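Local coordinates for glycerate 2-kinase (Pyrococcus horikoshii, PDB 1X3L), which catalyses the ATP-dependent phosphorylation of D-glycerate to 2-phosphoglycerate, preferring magnesium as cofactor and accepting other phosphate donors such as GTP, ADP or pyrophosphate, at residues A348-R353 and K398-H403; K387-K392 and K410-L415; T330-E335 and N344-L349; G372-A377 and N404-L409. All coordinates share one frame; numbering follows the deposited sequence.

How the interactions relate
The four contacts all belong to the MOFRL part of the chain and lie on the same side of its centre, away from the substrate-binding lysine inferred by similarity, Lys58. Helix 343-351 serves interactions 1 and 3, whose centres are about 8 Å apart; where they meet, His403 ND1 probably bonds to Glu346 OE2 at 2.6 Å. Helix 405-411 serves interactions 2 and 4, about 13 Å apart between centres. Leu349 ties the set together: its CD1 lies 3.7 Å from Leu389 CD1 of interaction 2, and its CD2 lies 3.5 Å from Ser405 CB of interaction 4. Interactions 2 and 3 are the most distant pair, about 17 Å between centres.

Interaction 1 of 4, residues A348-R353 and K398-H403; sequences ALSATR and KVLKEH
Helix-to-helix packing through leucine side chains, in the MOFRL part of the kinase, joins helix 343-351 to the short helix 396-401. Leu349 and Leu400 run antiparallel, side by side, with Leu349 CD2 4.0 Å from Leu400 CD2. The same Leu349 methyl also meets Val399 CG1 at 3.9 Å, here with the two side chains roughly perpendicular, so that one branch of Leu349 serves two neighbours on the facing helix. The other branch of Leu400 goes to Ser350: Leu400 CD1 lies 3.7 Å from Ser350 CA, resting against the backbone, and Ser350 CB, at 3.9 Å, and OG both lie beside the same methyl. Leu400 thus divides its methyls between two successive residues. The serine hydroxyl, swung anti to the backbone N (chi1 -173°), is satisfied by a hydrogen bond to the carbonyl O of Lys298. Behind the contact, Leu349 O accepts from the backbone N of Thr352 and also from its hydroxyl, Thr352 OG1 lying 2.7 Å from Leu349 O, which ties the threonine back to Leu349. Across the contact, helix 396-401 finishes in a Schellman motif with His403 at positive phi. Three further helices also touch these side chains: Leu349 reaches Leu389 on helix 385-391 and Ala408 on helix 405-411, while Ser350 and Leu400 both touch helix 297-314.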
loop_
_atom_site.group_PDB
_atom_site.type_symbol
_atom_site.label_atom_id
_atom_site.label_comp_id
_atom_site.label_asym_id
_atom_site.label_seq_id
_atom_site.Cartn_x
_atom_site.Cartn_y
_atom_site.Cartn_z
ATOM N N ALA A 348 5.582 7.784 -19.134
ATOM C CA ALA A 348 4.798 8.618 -20.038
ATOM C C ALA A 348 5.630 9.226 -21.162
ATOM O O ALA A 348 5.271 9.123 -22.336
ATOM C CB ALA A 348 4.120 9.738 -19.249
ATOM N N LEU A 349 6.743 9.857 -20.798
ATOM C CA LEU A 349 7.589 10.502 -21.793
ATOM C C LEU A 349 8.216 9.505 -22.761
ATOM O O LEU A 349 8.296 9.761 -23.963
ATOM C CB LEU A 349 8.690 11.321 -21.102
ATOM C CG LEU A 349 9.630 12.101 -22.034
ATOM C CD1 LEU A 349 8.843 13.165 -22.804
ATOM C CD2 LEU A 349 10.737 12.757 -21.214
ATOM N N SER A 350 8.640 8.359 -22.243
ATOM C CA SER A 350 9.281 7.352 -23.085
ATOM C C SER A 350 8.317 6.805 -24.135
ATOM O O SER A 350 8.714 6.478 -25.256
ATOM C CB SER A 350 9.809 6.206 -22.216
ATOM O OG SER A 350 10.572 5.296 -22.985
ATOM N N ALA A 351 7.044 6.718 -23.770
ATOM C CA ALA A 351 6.032 6.188 -24.670
ATOM C C ALA A 351 5.575 7.157 -25.755
ATOM O O ALA A 351 4.981 6.723 -26.734
ATOM C CB ALA A 351 4.815 5.713 -23.861
ATOM N N THR A 352 5.851 8.453 -25.593
ATOM C CA THR A 352 5.410 9.449 -26.575
ATOM C C THR A 352 5.733 9.162 -28.035
ATOM O O THR A 352 4.879 9.343 -28.903
ATOM C CB THR A 352 5.950 10.871 -26.264
ATOM O OG1 THR A 352 7.385 10.853 -26.232
ATOM C CG2 THR A 352 5.403 11.371 -24.931
ATOM N N ARG A 353 6.952 8.721 -28.326
ATOM C CA ARG A 353 7.309 8.467 -29.715
ATOM C C ARG A 353 6.516 7.330 -30.345
ATOM O O ARG A 353 6.042 7.447 -31.475
ATOM C CB ARG A 353 8.807 8.185 -29.855
ATOM C CG ARG A 353 9.260 8.131 -31.317
ATOM C CD ARG A 353 10.755 8.375 -31.460
ATOM N NE ARG A 353 11.128 8.669 -32.845
ATOM C CZ ARG A 353 12.309 9.159 -33.214
ATOM N NH1 ARG A 353 13.243 9.414 -32.303
ATOM N NH2 ARG A 353 12.560 9.402 -34.495
ATOM N N LYS A 398 17.488 12.258 -25.299
ATOM C CA LYS A 398 18.478 12.948 -24.478
ATOM C C LYS A 398 17.897 13.294 -23.112
ATOM O O LYS A 398 18.570 13.158 -22.092
ATOM C CB LYS A 398 18.953 14.228 -25.169
ATOM C CG LYS A 398 20.071 14.955 -24.432
ATOM C CD LYS A 398 20.437 16.281 -25.110
ATOM C CE LYS A 398 19.287 17.291 -25.043
ATOM N NZ LYS A 398 19.636 18.586 -25.698
ATOM N N VAL A 399 16.645 13.745 -23.096
ATOM C CA VAL A 399 15.985 14.106 -21.842
ATOM C C VAL A 399 15.897 12.895 -20.923
ATOM O O VAL A 399 16.141 12.997 -19.722
ATOM C CB VAL A 399 14.559 14.655 -22.090
ATOM C CG1 VAL A 399 13.884 14.966 -20.755
ATOM C CG2 VAL A 399 14.623 15.912 -22.946
ATOM N N LEU A 400 15.547 11.745 -21.490
ATOM C CA LEU A 400 15.438 10.520 -20.704
ATOM C C LEU A 400 16.813 10.075 -20.210
ATOM O O LEU A 400 16.956 9.622 -19.079
ATOM C CB LEU A 400 14.778 9.413 -21.540
ATOM C CG LEU A 400 13.263 9.585 -21.727
ATOM C CD1 LEU A 400 12.745 8.643 -22.804
ATOM C CD2 LEU A 400 12.558 9.324 -20.392
ATOM N N LYS A 401 17.824 10.219 -21.060
ATOM C CA LYS A 401 19.188 9.843 -20.692
ATOM C C LYS A 401 19.632 10.677 -19.490
ATOM O O LYS A 401 20.266 10.174 -18.570
ATOM C CB LYS A 401 20.127 10.080 -21.877
ATOM C CG LYS A 401 21.601 9.802 -21.599
ATOM C CD LYS A 401 22.450 10.169 -22.816
ATOM C CE LYS A 401 23.939 9.975 -22.556
ATOM N NZ LYS A 401 24.758 10.401 -23.730
ATOM N N GLU A 402 19.274 11.957 -19.507
ATOM C CA GLU A 402 19.619 12.872 -18.424
ATOM C C GLU A 402 18.650 12.778 -17.250
ATOM O O GLU A 402 18.837 13.448 -16.234
ATOM C CB GLU A 402 19.629 14.308 -18.946
ATOM C CG GLU A 402 20.817 14.645 -19.823
ATOM C CD GLU A 402 20.620 15.939 -20.584
ATOM O OE1 GLU A 402 20.031 16.883 -20.015
ATOM O OE2 GLU A 402 21.062 16.018 -21.750
ATOM N N HIS A 403 17.614 11.953 -17.389
ATOM C CA HIS A 403 16.616 11.797 -16.333
ATOM C C HIS A 403 16.060 13.153 -15.918
ATOM O O HIS A 403 16.038 13.512 -14.742
ATOM C CB HIS A 403 17.233 11.076 -15.136
ATOM C CG HIS A 403 17.650 9.672 -15.443
ATOM N ND1 HIS A 403 16.752 8.700 -15.832
ATOM C CD2 HIS A 403 18.873 9.091 -15.480
ATOM C CE1 HIS A 403 17.403 7.582 -16.099
ATOM N NE2 HIS A 403 18.691 7.792 -15.894
#

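Interaction 2 of 4, residues K387-K392 and K410-L415; sequences KKLREK and KKVGGL
Val412 lays both of its methyls against the end of Leu389: CG1 and CG2 are each 3.7 Å from Leu389 CD2, the valine standing nearly square to the leucine. The fork of the valine therefore straddles a single leucine methyl. Val412 CG1 has a second neighbour in Lys388 CB, 3.9 Å away; beyond this carbon the extended lysine chain leads off from the contact, and its NZ makes a weak hydrogen bond to Thr384 OG1. A hydrogen bond lies beside this apolar patch. Lys392 is the first residue past the helical part of 387-392; its extended chain passes at a slant over Lys411 CB, and Lys392 NZ donates to Lys411 O at 2.9 Å. The ammonium approaches at a bend, the C=O...N angle being 140°, and is tilted only 17° from the carbonyl plane. Lys411 O lies near the weakly bonded end of helix 405-411, where a positive charge would probably be favourable. Gly413 then turns the chain at positive phi. Toward the interior, Leu389 continues onto Leu349 of helix 343-351; further along the chain, Gly414 pairs through its backbone with Ile380 and leads into the edge strand 415-416, which joins helix 405-411 to the mixed sheet.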
loop_
_atom_site.group_PDB
_atom_site.type_symbol
_atom_site.label_atom_id
_atom_site.label_comp_id
_atom_site.label_asym_id
_atom_site.label_seq_id
_atom_site.Cartn_x
_atom_site.Cartn_y
_atom_site.Cartn_z
ATOM N N LYS A 387 5.131 15.241 -31.265
ATOM C CA LYS A 387 5.342 16.363 -32.167
ATOM C C LYS A 387 5.380 17.712 -31.461
ATOM O O LYS A 387 6.072 18.630 -31.910
ATOM C CB LYS A 387 4.295 16.350 -33.285
ATOM C CG LYS A 387 4.557 15.218 -34.283
ATOM C CD LYS A 387 3.619 15.220 -35.491
ATOM C CE LYS A 387 4.012 14.095 -36.459
ATOM N NZ LYS A 387 3.128 13.994 -37.655
ATOM N N LYS A 388 4.653 17.840 -30.354
ATOM C CA LYS A 388 4.671 19.094 -29.612
ATOM C C LYS A 388 6.055 19.259 -28.984
ATOM O O LYS A 388 6.585 20.368 -28.912
ATOM C CB LYS A 388 3.573 19.110 -28.543
ATOM C CG LYS A 388 2.173 19.272 -29.132
ATOM C CD LYS A 388 1.072 19.218 -28.077
ATOM C CE LYS A 388 -0.308 19.325 -28.727
ATOM N NZ LYS A 388 -1.421 19.162 -27.741
ATOM N N LEU A 389 6.639 18.147 -28.549
ATOM C CA LEU A 389 7.969 18.159 -27.950
ATOM C C LEU A 389 9.010 18.527 -29.014
ATOM O O LEU A 389 9.912 19.332 -28.767
ATOM C CB LEU A 389 8.297 16.783 -27.357
ATOM C CG LEU A 389 7.532 16.345 -26.100
ATOM C CD1 LEU A 389 7.702 14.849 -25.869
ATOM C CD2 LEU A 389 8.033 17.136 -24.896
ATOM N N ARG A 390 8.873 17.940 -30.201
ATOM C CA ARG A 390 9.800 18.208 -31.291
ATOM C C ARG A 390 9.674 19.650 -31.779
ATOM O O ARG A 390 10.657 20.254 -32.206
ATOM C CB ARG A 390 9.555 17.227 -32.441
ATOM C CG ARG A 390 9.829 15.776 -32.065
ATOM C CD ARG A 390 11.260 15.600 -31.566
ATOM N NE ARG A 390 12.237 15.791 -32.638
ATOM C CZ ARG A 390 13.474 16.239 -32.456
ATOM N NH1 ARG A 390 13.900 16.554 -31.239
ATOM N NH2 ARG A 390 14.293 16.367 -33.493
ATOM N N GLU A 391 8.467 20.203 -31.714
ATOM C CA GLU A 391 8.250 21.580 -32.135
ATOM C C GLU A 391 8.983 22.546 -31.220
ATOM O O GLU A 391 9.279 23.675 -31.610
ATOM C CB GLU A 391 6.758 21.921 -32.142
ATOM C CG GLU A 391 6.082 21.638 -33.461
ATOM C CD GLU A 391 6.730 22.403 -34.598
ATOM O OE1 GLU A 391 6.792 23.651 -34.512
ATOM O OE2 GLU A 391 7.182 21.760 -35.571
ATOM N N LYS A 392 9.263 22.111 -29.995
ATOM C CA LYS A 392 9.983 22.952 -29.054
ATOM C C LYS A 392 11.450 22.566 -29.050
ATOM O O LYS A 392 12.199 22.934 -28.148
ATOM C CB LYS A 392 9.389 22.827 -27.648
ATOM C CG LYS A 392 8.001 23.446 -27.545
ATOM C CD LYS A 392 7.622 23.825 -26.125
ATOM C CE LYS A 392 6.304 24.592 -26.127
ATOM N NZ LYS A 392 5.893 25.071 -24.782
ATOM N N LYS A 410 6.645 19.242 -18.592
ATOM C CA LYS A 410 6.179 20.544 -18.126
ATOM C C LYS A 410 5.865 21.520 -19.261
ATOM O O LYS A 410 4.978 22.362 -19.132
ATOM C CB LYS A 410 7.228 21.176 -17.200
ATOM C CG LYS A 410 6.824 22.531 -16.627
ATOM C CD LYS A 410 7.845 23.062 -15.617
ATOM C CE LYS A 410 9.122 23.540 -16.294
ATOM N NZ LYS A 410 10.149 23.980 -15.300
ATOM N N LYS A 411 6.582 21.394 -20.372
ATOM C CA LYS A 411 6.407 22.301 -21.503
ATOM C C LYS A 411 5.303 21.948 -22.488
ATOM O O LYS A 411 4.919 22.775 -23.311
ATOM C CB LYS A 411 7.729 22.428 -22.259
ATOM C CG LYS A 411 8.885 22.883 -21.384
ATOM C CD LYS A 411 10.147 23.052 -22.194
ATOM C CE LYS A 411 11.294 23.538 -21.328
ATOM N NZ LYS A 411 12.542 23.683 -22.134
ATOM N N VAL A 412 4.788 20.729 -22.409
ATOM C CA VAL A 412 3.738 20.306 -23.323
ATOM C C VAL A 412 2.466 19.861 -22.601
ATOM O O VAL A 412 1.665 19.099 -23.144
ATOM C CB VAL A 412 4.240 19.171 -24.241
ATOM C CG1 VAL A 412 5.344 19.700 -25.163
ATOM C CG2 VAL A 412 4.770 18.022 -23.405
ATOM N N GLY A 413 2.288 20.346 -21.377
ATOM C CA GLY A 413 1.114 20.002 -20.592
ATOM C C GLY A 413 1.029 18.531 -20.243
ATOM O O GLY A 413 -0.065 17.993 -20.080
ATOM N N GLY A 414 2.185 17.891 -20.098
ATOM C CA GLY A 414 2.221 16.469 -19.802
ATOM C C GLY A 414 2.369 16.055 -18.353
ATOM O O GLY A 414 2.451 14.863 -18.062
ATOM N N LEU A 415 2.414 17.016 -17.439
ATOM C CA LEU A 415 2.537 16.683 -16.028
ATOM C C LEU A 415 1.167 16.465 -15.408
ATOM O O LEU A 415 0.201 17.141 -15.754
ATOM C CB LEU A 415 3.260 17.793 -15.260
ATOM C CG LEU A 415 4.758 17.943 -15.529
ATOM C CD1 LEU A 415 5.327 19.023 -14.616
ATOM C CD2 LEU A 415 5.460 16.607 -15.261
#

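Interaction 3 of 4, residues T330-E335 and N344-L349; sequences TTVTIE and NQEIAL
Val332 sets its CG1 methyl against the carboxylate of Glu346, 3.3 Å from OE2, while Val332 CG2 lies 4.0 Å from the carboxyl carbon, Glu346 CD. Both branches of the valine thus meet the same flat group, whose OE2 has its polar partner in His403 ND1. The next residue of the helix, Ile347, brings CD1 to within 3.5 Å of Thr330 OG1 and 3.9 Å of Thr330 CG2, so the isoleucine CD1 meets both branches of the threonine. With its OG1 placed between the backbone N and the carbonyl carbon (chi1 61°), Thr330 turns this oxygen toward the helix. The loop 330-335 leaves strand 322-328 and runs to helix 343-351, and its first residues lie along the start of that helix: Thr330 is nearest Asn344 and Val332 nearest Glu346. A water bridges the loop and the helix, accepting from Thr330 N at 3.0 Å and donating to Asn344 OD1 at 3.0 Å. Further out, Asp371 receives the backbone N-H groups of Asn344 and Gln345, and Asn344 ND2 bonds to Ser427 OG. On the loop side, Thr331 shares backbone bonds with Gly295 and Ala297, and Thr330 and Val332 both pack on Ala297 of helix 297-314.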
loop_
_atom_site.group_PDB
_atom_site.type_symbol
_atom_site.label_atom_id
_atom_site.label_comp_id
_atom_site.label_asym_id
_atom_site.label_seq_id
_atom_site.Cartn_x
_atom_site.Cartn_y
_atom_site.Cartn_z
ATOM N N THR A 330 7.366 1.005 -10.919
ATOM C CA THR A 330 8.606 0.949 -11.682
ATOM C C THR A 330 9.651 1.817 -11.000
ATOM O O THR A 330 9.350 2.531 -10.047
ATOM C CB THR A 330 8.421 1.456 -13.124
ATOM O OG1 THR A 330 8.003 2.830 -13.100
ATOM C CG2 THR A 330 7.388 0.609 -13.862
ATOM N N THR A 331 10.877 1.764 -11.498
ATOM C CA THR A 331 11.948 2.551 -10.912
ATOM C C THR A 331 12.850 3.167 -11.971
ATOM O O THR A 331 12.924 2.692 -13.106
ATOM C CB THR A 331 12.826 1.686 -9.974
ATOM O OG1 THR A 331 13.295 0.536 -10.687
ATOM C CG2 THR A 331 12.038 1.231 -8.764
ATOM N N VAL A 332 13.536 4.232 -11.588
ATOM C CA VAL A 332 14.457 4.897 -12.484
ATOM C C VAL A 332 15.863 4.693 -11.927
ATOM O O VAL A 332 16.149 5.041 -10.780
ATOM C CB VAL A 332 14.157 6.405 -12.589
ATOM C CG1 VAL A 332 15.140 7.068 -13.554
ATOM C CG2 VAL A 332 12.723 6.615 -13.066
ATOM N N THR A 333 16.728 4.102 -12.741
ATOM C CA THR A 333 18.106 3.856 -12.345
ATOM C C THR A 333 18.931 5.079 -12.715
ATOM O O THR A 333 19.092 5.393 -13.894
ATOM C CB THR A 333 18.678 2.630 -13.074
ATOM O OG1 THR A 333 17.875 1.484 -12.774
ATOM C CG2 THR A 333 20.117 2.368 -12.638
ATOM N N ILE A 334 19.446 5.776 -11.710
ATOM C CA ILE A 334 20.247 6.965 -11.963
ATOM C C ILE A 334 21.709 6.756 -11.585
ATOM O O ILE A 334 22.025 6.430 -10.440
ATOM C CB ILE A 334 19.710 8.178 -11.179
ATOM C CG1 ILE A 334 18.241 8.417 -11.534
ATOM C CG2 ILE A 334 20.541 9.418 -11.513
ATOM C CD1 ILE A 334 17.600 9.567 -10.774
ATOM N N GLU A 335 22.591 6.941 -12.560
ATOM C CA GLU A 335 24.023 6.786 -12.337
ATOM C C GLU A 335 24.647 8.171 -12.412
ATOM O O GLU A 335 25.270 8.533 -13.410
ATOM C CB GLU A 335 24.635 5.872 -13.403
ATOM C CG GLU A 335 26.120 5.573 -13.202
ATOM C CD GLU A 335 26.412 4.905 -11.868
ATOM O OE1 GLU A 335 25.813 3.845 -11.590
ATOM O OE2 GLU A 335 27.243 5.437 -11.099
ATOM N N ASN A 344 6.962 7.347 -13.144
ATOM C CA ASN A 344 5.779 7.525 -13.987
ATOM C C ASN A 344 5.972 8.623 -15.043
ATOM O O ASN A 344 5.490 8.534 -16.164
ATOM C CB ASN A 344 4.600 7.874 -13.080
ATOM C CG ASN A 344 4.201 6.649 -12.303
ATOM O OD1 ASN A 344 3.918 5.596 -12.863
ATOM N ND2 ASN A 344 4.198 6.798 -10.967
ATOM N N GLN A 345 6.714 9.674 -14.715
ATOM C CA GLN A 345 6.975 10.709 -15.705
ATOM C C GLN A 345 7.825 10.119 -16.830
ATOM O O GLN A 345 7.646 10.469 -17.997
ATOM C CB GLN A 345 7.700 11.887 -15.067
ATOM C CG GLN A 345 6.837 12.662 -14.078
ATOM C CD GLN A 345 7.660 13.604 -13.232
ATOM O OE1 GLN A 345 8.209 14.590 -13.729
ATOM N NE2 GLN A 345 7.768 13.296 -11.945
ATOM N N GLU A 346 8.744 9.217 -16.494
ATOM C CA GLU A 346 9.571 8.623 -17.539
ATOM C C GLU A 346 8.794 7.596 -18.362
ATOM O O GLU A 346 9.053 7.430 -19.549
ATOM C CB GLU A 346 10.856 8.016 -16.949
ATOM C CG GLU A 346 11.959 9.063 -16.796
ATOM C CD GLU A 346 13.347 8.472 -16.582
ATOM O OE1 GLU A 346 13.595 7.336 -17.036
ATOM O OE2 GLU A 346 14.201 9.161 -15.976
ATOM N N ILE A 347 7.834 6.919 -17.739
ATOM C CA ILE A 347 7.013 5.954 -18.466
ATOM C C ILE A 347 6.255 6.715 -19.552
ATOM O O ILE A 347 6.273 6.342 -20.729
ATOM C CB ILE A 347 5.960 5.288 -17.552
ATOM C CG1 ILE A 347 6.628 4.274 -16.618
ATOM C CG2 ILE A 347 4.878 4.629 -18.407
ATOM C CD1 ILE A 347 5.656 3.613 -15.645
ATOM N N ALA A 348 5.582 7.784 -19.134
ATOM C CA ALA A 348 4.798 8.618 -20.038
ATOM C C ALA A 348 5.630 9.226 -21.162
ATOM O O ALA A 348 5.271 9.123 -22.336
ATOM C CB ALA A 348 4.120 9.738 -19.249
ATOM N N LEU A 349 6.743 9.857 -20.798
ATOM C CA LEU A 349 7.589 10.502 -21.793
ATOM C C LEU A 349 8.216 9.505 -22.761
ATOM O O LEU A 349 8.296 9.761 -23.963
ATOM C CB LEU A 349 8.690 11.321 -21.102
ATOM C CG LEU A 349 9.630 12.101 -22.034
ATOM C CD1 LEU A 349 8.843 13.165 -22.804
ATOM C CD2 LEU A 349 10.737 12.757 -21.214
HETATM O O HOH W 1 5.635 3.366 -11.705
#

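Interaction 4 of 4, residues G372-A377 and N404-L409; sequences GPTDAA and NSYEAL
Tyr406 packs its ring on Thr374 and Ala376 of a loop folded by two tight turns in succession, an inverse gamma turn centred on Pro373 and then the ST turn of Thr374. Ala376 CB comes to the edge of the phenol ring, near its plane and 4.1 Å from Tyr406 CE1, whereas Thr374 CB approaches obliquely, 3.9 Å from Tyr406 CD1. The threonine and tyrosine side chains lie next to each other and point opposite ways, and Thr374 CG2 also comes within 4.0 Å of Tyr406 CD1. The ring is carried out from its helix with CG anti to the backbone N (chi1 -179°), which takes it across to the loop 372-377. That loop is shaped by its own bonds: in the ST turn, Thr374 OG1 accepts from Ala376 N at 3.2 Å with an N-H...O angle of 147°. With this turn in place, both Thr374 and Ala376 point their CB toward the tyrosine, while the same hydroxyl bonds to the carbonyl O of Asp371 and has a weak bond from Gln345 NE2 of helix 343-351. The loop lies between strands 359-366 and 378-382 of the mixed sheet, so Tyr406, in the first turn of helix 405-411, packs the helix against the connection between two neighbouring strands. A water joins the two sides more loosely: it accepts from Asp375 N at 2.9 Å and has a weak, 3.3 Å bond with Tyr406 OH. Around the aromatic ring, Lys340 makes a cation-pi contact, and Leu415 and Phe417 add side-chain packing from strand 415-416 and the residues after it.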
loop_
_atom_site.group_PDB
_atom_site.type_symbol
_atom_site.label_atom_id
_atom_site.label_comp_id
_atom_site.label_asym_id
_atom_site.label_seq_id
_atom_site.Cartn_x
_atom_site.Cartn_y
_atom_site.Cartn_z
ATOM N N GLY A 372 8.987 10.566 -7.917
ATOM C CA GLY A 372 10.357 11.047 -7.868
ATOM C C GLY A 372 10.401 12.209 -6.885
ATOM O O GLY A 372 9.458 12.385 -6.110
ATOM N N PRO A 373 11.475 13.013 -6.878
ATOM C CA PRO A 373 11.578 14.154 -5.959
ATOM C C PRO A 373 10.872 15.383 -6.539
ATOM O O PRO A 373 11.474 16.449 -6.678
ATOM C CB PRO A 373 13.083 14.362 -5.852
ATOM C CG PRO A 373 13.526 14.073 -7.263
ATOM C CD PRO A 373 12.739 12.819 -7.615
ATOM N N THR A 374 9.600 15.223 -6.894
ATOM C CA THR A 374 8.827 16.323 -7.463
ATOM C C THR A 374 7.430 16.337 -6.869
ATOM O O THR A 374 7.045 15.421 -6.145
ATOM C CB THR A 374 8.681 16.191 -8.990
ATOM O OG1 THR A 374 7.648 15.242 -9.286
ATOM C CG2 THR A 374 9.995 15.719 -9.613
ATOM N N ASP A 375 6.667 17.374 -7.198
ATOM C CA ASP A 375 5.305 17.510 -6.701
ATOM C C ASP A 375 4.256 16.937 -7.654
ATOM O O ASP A 375 3.054 16.972 -7.360
ATOM C CB ASP A 375 5.009 18.977 -6.407
ATOM C CG ASP A 375 5.762 19.480 -5.189
ATOM O OD1 ASP A 375 5.661 18.831 -4.123
ATOM O OD2 ASP A 375 6.455 20.512 -5.290
ATOM N N ALA A 376 4.713 16.423 -8.795
ATOM C CA ALA A 376 3.816 15.815 -9.779
ATOM C C ALA A 376 3.598 14.354 -9.408
ATOM O O ALA A 376 4.482 13.716 -8.834
ATOM C CB ALA A 376 4.421 15.902 -11.173
ATOM N N ALA A 377 2.423 13.822 -9.732
ATOM C CA ALA A 377 2.126 12.426 -9.441
ATOM C C ALA A 377 2.541 11.541 -10.617
ATOM O O ALA A 377 2.666 10.323 -10.480
ATOM C CB ALA A 377 0.646 12.254 -9.154
ATOM N N ASN A 404 15.593 13.896 -16.909
ATOM C CA ASN A 404 15.044 15.222 -16.694
ATOM C C ASN A 404 13.658 15.280 -17.357
ATOM O O ASN A 404 13.288 16.294 -17.957
ATOM C CB ASN A 404 16.008 16.233 -17.331
ATOM C CG ASN A 404 15.769 17.650 -16.874
ATOM O OD1 ASN A 404 15.507 17.903 -15.697
ATOM N ND2 ASN A 404 15.882 18.592 -17.802
ATOM N N SER A 405 12.892 14.193 -17.240
ATOM C CA SER A 405 11.568 14.124 -17.867
ATOM C C SER A 405 10.575 15.174 -17.360
ATOM O O SER A 405 9.694 15.596 -18.100
ATOM C CB SER A 405 10.963 12.723 -17.700
ATOM O OG SER A 405 10.819 12.384 -16.330
ATOM N N TYR A 406 10.716 15.598 -16.111
ATOM C CA TYR A 406 9.809 16.607 -15.561
ATOM C C TYR A 406 9.816 17.872 -16.418
ATOM O O TYR A 406 8.762 18.409 -16.760
ATOM C CB TYR A 406 10.216 16.973 -14.130
ATOM C CG TYR A 406 9.317 18.006 -13.460
ATOM C CD1 TYR A 406 8.270 17.610 -12.629
ATOM C CD2 TYR A 406 9.541 19.378 -13.628
ATOM C CE1 TYR A 406 7.472 18.547 -11.969
ATOM C CE2 TYR A 406 8.743 20.330 -12.973
ATOM C CZ TYR A 406 7.715 19.902 -12.143
ATOM O OH TYR A 406 6.935 20.816 -11.469
ATOM N N GLU A 407 11.009 18.344 -16.766
ATOM C CA GLU A 407 11.138 19.560 -17.557
ATOM C C GLU A 407 10.538 19.453 -18.955
ATOM O O GLU A 407 10.024 20.439 -19.495
ATOM C CB GLU A 407 12.612 19.965 -17.655
ATOM C CG GLU A 407 13.268 20.256 -16.313
ATOM C CD GLU A 407 12.523 21.313 -15.519
ATOM O OE1 GLU A 407 12.215 22.378 -16.091
ATOM O OE2 GLU A 407 12.250 21.082 -14.322
ATOM N N ALA A 408 10.599 18.267 -19.551
ATOM C CA ALA A 408 10.042 18.088 -20.889
ATOM C C ALA A 408 8.523 18.076 -20.827
ATOM O O ALA A 408 7.859 18.804 -21.565
ATOM C CB ALA A 408 10.553 16.787 -21.514
ATOM N N LEU A 409 7.979 17.245 -19.942
ATOM C CA LEU A 409 6.532 17.137 -19.788
ATOM C C LEU A 409 5.914 18.475 -19.395
ATOM O O LEU A 409 4.806 18.799 -19.815
ATOM C CB LEU A 409 6.186 16.085 -18.732
ATOM C CG LEU A 409 6.522 14.626 -19.078
ATOM C CD1 LEU A 409 6.204 13.735 -17.883
ATOM C CD2 LEU A 409 5.723 14.183 -20.311
HETATM O O HOH W 2 7.760 19.711 -8.486
#